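Local structure of ADP-dependent L-serine kinase SerK (5X0K) at residues Lys52-Ala57 with Ala85-Leu90; Thr13-Tyr18 with Asn230-Asp235. The protein phosphorylates free L-serine to O-phospho-L-serine with ADP as the phosphate donor, releasing AMP, in the first step of cysteine biosynthesis from serine. The protein carries 1 engineered substitution. One frame throughout, in Å; residues are numbered along the deposited sequence. Where two conformers were deposited one is given.

Contact 1 (Lys52-Ala57 with Ala85-Leu90); sequences KPMLLA and APSVIL. With AMP (adenosine monophosphate), chain B.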
# COMPACT_ATOMS: atom_id res chain seq x y z
N LYS A 52 9.95 2.98 15.87
CA LYS A 52 9.11 2.01 15.16
C LYS A 52 9.97 1.23 14.15
O LYS A 52 10.23 1.72 13.06
CB LYS A 52 7.97 2.72 14.39
CG LYS A 52 6.85 1.79 13.94
CD LYS A 52 5.84 2.56 13.11
CE LYS A 52 4.71 1.68 12.66
NZ LYS A 52 3.61 2.55 12.18
N PRO A 53 10.44 -0.00 14.48
CA PRO A 53 11.37 -0.66 13.56
C PRO A 53 10.75 -1.01 12.22
O PRO A 53 9.54 -1.28 12.15
CB PRO A 53 11.76 -1.96 14.30
CG PRO A 53 10.63 -2.20 15.22
CD PRO A 53 10.11 -0.85 15.64
N MET A 54 11.57 -0.99 11.18
CA MET A 54 11.24 -1.53 9.86
C MET A 54 10.85 -3.01 10.02
O MET A 54 11.35 -3.68 10.92
CB MET A 54 12.47 -1.48 8.93
CG MET A 54 13.14 -0.14 8.69
SD MET A 54 12.07 0.88 7.68
CE MET A 54 11.92 -0.04 6.13
N LEU A 55 9.94 -3.47 9.18
CA LEU A 55 9.63 -4.92 9.09
C LEU A 55 10.14 -5.37 7.73
O LEU A 55 9.73 -4.88 6.68
CB LEU A 55 8.16 -5.21 9.24
CG LEU A 55 7.62 -4.67 10.57
CD1 LEU A 55 6.19 -5.09 10.75
CD2 LEU A 55 8.45 -5.08 11.77
N LEU A 56 11.07 -6.32 7.78
CA LEU A 56 11.77 -6.77 6.58
C LEU A 56 11.65 -8.26 6.37
O LEU A 56 11.42 -9.01 7.32
CB LEU A 56 13.27 -6.40 6.66
CG LEU A 56 13.69 -4.96 6.92
CD1 LEU A 56 15.20 -4.86 7.03
CD2 LEU A 56 13.15 -4.06 5.85
N ALA A 57 11.84 -8.68 5.11
CA ALA A 57 11.88 -10.07 4.72
C ALA A 57 13.08 -10.30 3.82
O ALA A 57 13.28 -9.57 2.84
CB ALA A 57 10.64 -10.49 3.96
N ALA A 85 18.68 1.51 9.53
CA ALA A 85 17.51 1.60 10.35
C ALA A 85 17.34 0.38 11.23
O ALA A 85 17.67 -0.71 10.81
CB ALA A 85 16.28 1.82 9.48
N PRO A 86 16.81 0.55 12.45
CA PRO A 86 16.53 -0.65 13.22
C PRO A 86 15.38 -1.40 12.59
O PRO A 86 14.37 -0.80 12.25
CB PRO A 86 16.17 -0.16 14.59
CG PRO A 86 15.85 1.26 14.44
CD PRO A 86 16.49 1.78 13.19
N SER A 87 15.56 -2.70 12.50
CA SER A 87 14.70 -3.54 11.71
C SER A 87 14.37 -4.85 12.46
O SER A 87 15.20 -5.41 13.17
CB SER A 87 15.46 -3.88 10.43
OG SER A 87 15.73 -2.70 9.68
N VAL A 88 13.19 -5.36 12.19
CA VAL A 88 12.75 -6.69 12.63
C VAL A 88 12.61 -7.54 11.37
O VAL A 88 11.89 -7.17 10.43
CB VAL A 88 11.42 -6.62 13.43
CG1 VAL A 88 10.86 -8.03 13.64
CG2 VAL A 88 11.68 -5.94 14.75
N ILE A 89 13.26 -8.69 11.38
CA ILE A 89 13.28 -9.59 10.26
C ILE A 89 12.16 -10.63 10.46
O ILE A 89 12.10 -11.31 11.48
CB ILE A 89 14.64 -10.28 10.12
CG1 ILE A 89 15.74 -9.23 9.86
CG2 ILE A 89 14.60 -11.31 9.01
CD1 ILE A 89 17.13 -9.81 9.95
N LEU A 90 11.27 -10.69 9.49
CA LEU A 90 10.09 -11.55 9.58
C LEU A 90 10.25 -12.87 8.87
O LEU A 90 10.95 -12.98 7.88
CB LEU A 90 8.91 -10.87 8.89
CG LEU A 90 8.35 -9.58 9.42
CD1 LEU A 90 7.23 -9.18 8.46
CD2 LEU A 90 7.85 -9.80 10.82
P AMP B . 5.84 4.00 6.73
O1P AMP B . 7.30 4.03 7.03
O2P AMP B . 5.48 3.84 5.29
O3P AMP B . 5.09 3.05 7.63
O5' AMP B . 5.30 5.50 7.06
C5' AMP B . 5.98 6.32 8.00
C4' AMP B . 5.88 5.75 9.40
O4' AMP B . 6.73 6.49 10.26
C3' AMP B . 4.50 5.84 10.04
O3' AMP B . 3.99 4.52 10.25
C2' AMP B . 4.71 6.56 11.36
O2' AMP B . 4.01 6.01 12.49
C1' AMP B . 6.20 6.36 11.55
N9 AMP B . 6.87 7.33 12.40
C8 AMP B . 6.53 8.60 12.72
N7 AMP B . 7.45 9.15 13.53
C5 AMP B . 8.43 8.22 13.70
C6 AMP B . 9.66 8.19 14.47
N6 AMP B . 10.06 9.27 15.19
N1 AMP B . 10.39 7.04 14.42
C2 AMP B . 9.97 5.98 13.68
N3 AMP B . 8.82 5.93 12.96
C4 AMP B . 8.03 7.03 12.97
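Met-54, Leu-55 and Leu-56 pair in parallel with Ser-87, Val-88 and Ile-89, and four backbone bonds document the register. The ladder starts with Met-54 N giving to Pro-86 O, the most bent of the four at 144°, and ends with Leu-90 N giving to Leu-56 O over 2.7 Å at 171°. On one face Leu-55 and Val-88 project in a common direction, flank to flank, with Leu-55 CD2 3.7 Å from Val-88 CB. Val-88 CG2, anti to the carbonyl carbon because CG1 is anti to the backbone N (chi1 169°), faces Pro-53 and lies 3.9 Å from Pro-53 CG. On the opposite face Leu-56 CD1 rests against both CB and OG of Ser-87, 3.5 Å from the hydroxyl oxygen. That buried hydroxyl donates back to Ala-85 O at 3.0 Å, arriving from above the carbonyl plane, which fixes its rotation among apolar neighbours. Met-54 CG touches Ala-85 CB at 3.8 Å before its chain bends away. The looser part is the exposed side chain of Ile-89; its closest link to Leu-56 is backbone, CA to O. At the start of the first segment Lys-52, an ADP-binding residue, runs out extended to the nucleotide, its NZ giving a hydrogen bond to O3' of AMP at 2.8 Å and a weak one to O2'. Within the five-stranded mixed sheet, strand 54-58 lies between 84-89 and antiparallel 65-67, while 19-22 borders 84-89; Met-26 of strand 26-27 packs on the Met-54, Leu-56 and Ser-87 face, and Pro-231 on that of Leu-55 and Val-88.

Contact 2 (Thr13-Tyr18 with Asn230-Asp235); sequences TKKVDY and NPDKID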
# COMPACT_ATOMS: atom_id res chain seq x y z
N THR A 13 1.04 -6.96 20.36
CA THR A 13 2.39 -6.37 20.41
C THR A 13 3.30 -7.44 21.01
O THR A 13 2.91 -8.09 21.98
CB THR A 13 2.39 -5.19 21.33
OG1 THR A 13 1.71 -4.11 20.67
CG2 THR A 13 3.82 -4.75 21.67
N LYS A 14 4.47 -7.66 20.39
CA LYS A 14 5.42 -8.64 20.92
C LYS A 14 6.77 -7.95 21.01
O LYS A 14 7.06 -7.10 20.21
CB LYS A 14 5.53 -9.86 20.01
CG LYS A 14 4.26 -10.70 20.01
CD LYS A 14 4.53 -12.04 19.31
CE LYS A 14 3.27 -12.88 19.22
NZ LYS A 14 3.53 -14.33 18.87
N LYS A 15 7.54 -8.34 22.01
CA LYS A 15 8.86 -7.73 22.25
C LYS A 15 9.88 -8.47 21.45
O LYS A 15 10.48 -9.44 21.93
CB LYS A 15 9.20 -7.81 23.71
CG LYS A 15 8.27 -6.99 24.58
CD LYS A 15 8.77 -6.90 26.02
CE LYS A 15 7.67 -6.39 26.94
NZ LYS A 15 8.00 -6.49 28.39
N VAL A 16 10.04 -8.02 20.21
CA VAL A 16 10.98 -8.62 19.29
C VAL A 16 12.12 -7.64 19.25
O VAL A 16 11.96 -6.41 19.37
CB VAL A 16 10.39 -8.84 17.89
CG1 VAL A 16 9.45 -10.03 17.91
CG2 VAL A 16 9.67 -7.60 17.43
N ASP A 17 13.31 -8.18 19.21
CA ASP A 17 14.47 -7.29 19.17
C ASP A 17 14.71 -6.81 17.74
O ASP A 17 14.32 -7.47 16.79
CB ASP A 17 15.68 -8.03 19.74
CG ASP A 17 16.73 -7.11 20.29
OD1 ASP A 17 16.64 -5.88 20.16
OD2 ASP A 17 17.68 -7.65 20.89
N TYR A 18 15.43 -5.71 17.61
CA TYR A 18 15.76 -5.17 16.30
C TYR A 18 17.23 -5.40 16.00
O TYR A 18 18.03 -5.68 16.90
CB TYR A 18 15.46 -3.66 16.25
CG TYR A 18 16.34 -2.80 17.16
CD1 TYR A 18 17.58 -2.32 16.74
CD2 TYR A 18 15.95 -2.49 18.45
CE1 TYR A 18 18.40 -1.58 17.59
CE2 TYR A 18 16.78 -1.78 19.31
CZ TYR A 18 17.99 -1.32 18.85
OH TYR A 18 18.83 -0.61 19.70
N ASN A 230 2.76 -6.82 16.07
CA ASN A 230 3.37 -5.49 15.88
C ASN A 230 4.56 -5.46 16.84
O ASN A 230 4.39 -5.82 18.01
CB ASN A 230 2.38 -4.40 16.34
CG ASN A 230 1.19 -4.25 15.42
OD1 ASN A 230 1.35 -4.19 14.20
ND2 ASN A 230 -0.01 -4.13 15.99
N PRO A 231 5.77 -5.05 16.37
CA PRO A 231 6.86 -4.99 17.35
C PRO A 231 6.56 -3.96 18.42
O PRO A 231 5.92 -2.92 18.14
CB PRO A 231 8.09 -4.59 16.53
CG PRO A 231 7.75 -4.98 15.17
CD PRO A 231 6.25 -4.83 15.01
N ASP A 232 7.00 -4.21 19.64
CA ASP A 232 6.95 -3.19 20.67
C ASP A 232 7.88 -2.03 20.27
O ASP A 232 8.80 -2.19 19.49
CB ASP A 232 7.41 -3.74 22.01
CG ASP A 232 6.79 -3.02 23.18
OD1 ASP A 232 6.18 -1.92 23.02
OD2 ASP A 232 6.84 -3.61 24.27
N LYS A 233 7.60 -0.87 20.85
CA LYS A 233 8.35 0.33 20.50
C LYS A 233 9.76 0.21 21.01
O LYS A 233 10.03 -0.49 21.98
CB LYS A 233 7.67 1.58 21.07
CG LYS A 233 6.57 2.07 20.16
CD LYS A 233 5.40 1.11 19.92
CE LYS A 233 4.46 0.97 21.09
NZ LYS A 233 3.08 0.41 20.88
N ILE A 234 10.67 0.91 20.34
CA ILE A 234 12.08 0.83 20.63
C ILE A 234 12.67 2.17 20.96
O ILE A 234 12.00 3.18 20.76
CB ILE A 234 12.86 0.13 19.51
CG1 ILE A 234 12.82 0.94 18.19
CG2 ILE A 234 12.34 -1.29 19.31
CD1 ILE A 234 13.71 0.38 17.09
N ASP A 235 13.87 2.12 21.55
CA ASP A 235 14.60 3.24 22.11
C ASP A 235 15.88 3.38 21.27
O ASP A 235 16.96 2.86 21.65
CB ASP A 235 14.91 3.00 23.60
CG ASP A 235 15.83 4.04 24.20
OD1 ASP A 235 15.87 5.20 23.71
OD2 ASP A 235 16.56 3.71 25.18
O HOH W 1 3.43 -2.18 19.13
O HOH W 2 -0.39 -4.27 18.79
O HOH W 3 9.92 -4.85 19.79
O HOH W 4 17.96 0.23 22.11
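Thr-13 and Asp-232 meet obliquely beside a two-rung parallel ladder, in which Lys-14 N donates to Asn-230 O (3.0 Å, 157°) and Lys-14 O accepts from Asp-232 N. Asp-232 can be followed outward. Its CB lies 3.7 Å from Thr-13 CG2, the methyl anti to its own backbone N. CG, itself anti to the aspartate's backbone N (chi1 -152°), stays beside the same methyl. OD1 takes the N-H of Lys-233 at 2.8 Å on its anti side, 26° out of the carboxylate plane. OD2 runs alongside the aliphatic part of Lys-15, 3.7 Å from Lys-15 CG, while Lys-15 NZ stays 5.2 Å from OD2, too far for a salt bridge. Replacing this aspartate with an alanine would probably leave the Lys-233 N-H without its carboxylate acceptor and the Lys-15 chain without OD2 beside it, though the CB contact to Thr-13 would remain. Further along, Ile-234 CD1 meets the Tyr-18 ring at a slant. Water also joins the segments, beside the ladder (Thr-13 OG1 to Pro-231 O through one molecule) and beyond it: one donates to both Val-16 O and Asp-232 O, another links Tyr-18 OH to Asp-235 O. The ladder gives way at Lys-15, the centre of an inverse gamma turn. The pairing is a short two-stranded parallel sheet at the surface, joining strand 13-14, within the ParB-like N-terminal region, to strand 230-231 near the C-terminus.

Contact 1 is nested inside the chain loop closed by contact 2, and their centres are only 10 Å apart. Four packing contacts join them directly: Pro-86 CB approaches Tyr-18 CD1 at 3.4 Å, Pro-86 CG approaches Ile-234 CD1 at 3.5 Å, Leu-55 CD2 meets Pro-231 CG at 3.5 Å, and Ser-87 O lies 3.6 Å from Tyr-18 CB. The surface pair 13-18 with 230-235 therefore lies over the buried strand pair of contact 1. Contact 1 reaches the nucleotide through Lys-52, at the AMP ribose; contact 2 stays close by without touching it, the Ile-234 side chain being about 7 Å from AMP and about 5 Å from that of the ADP-binding Trp-51.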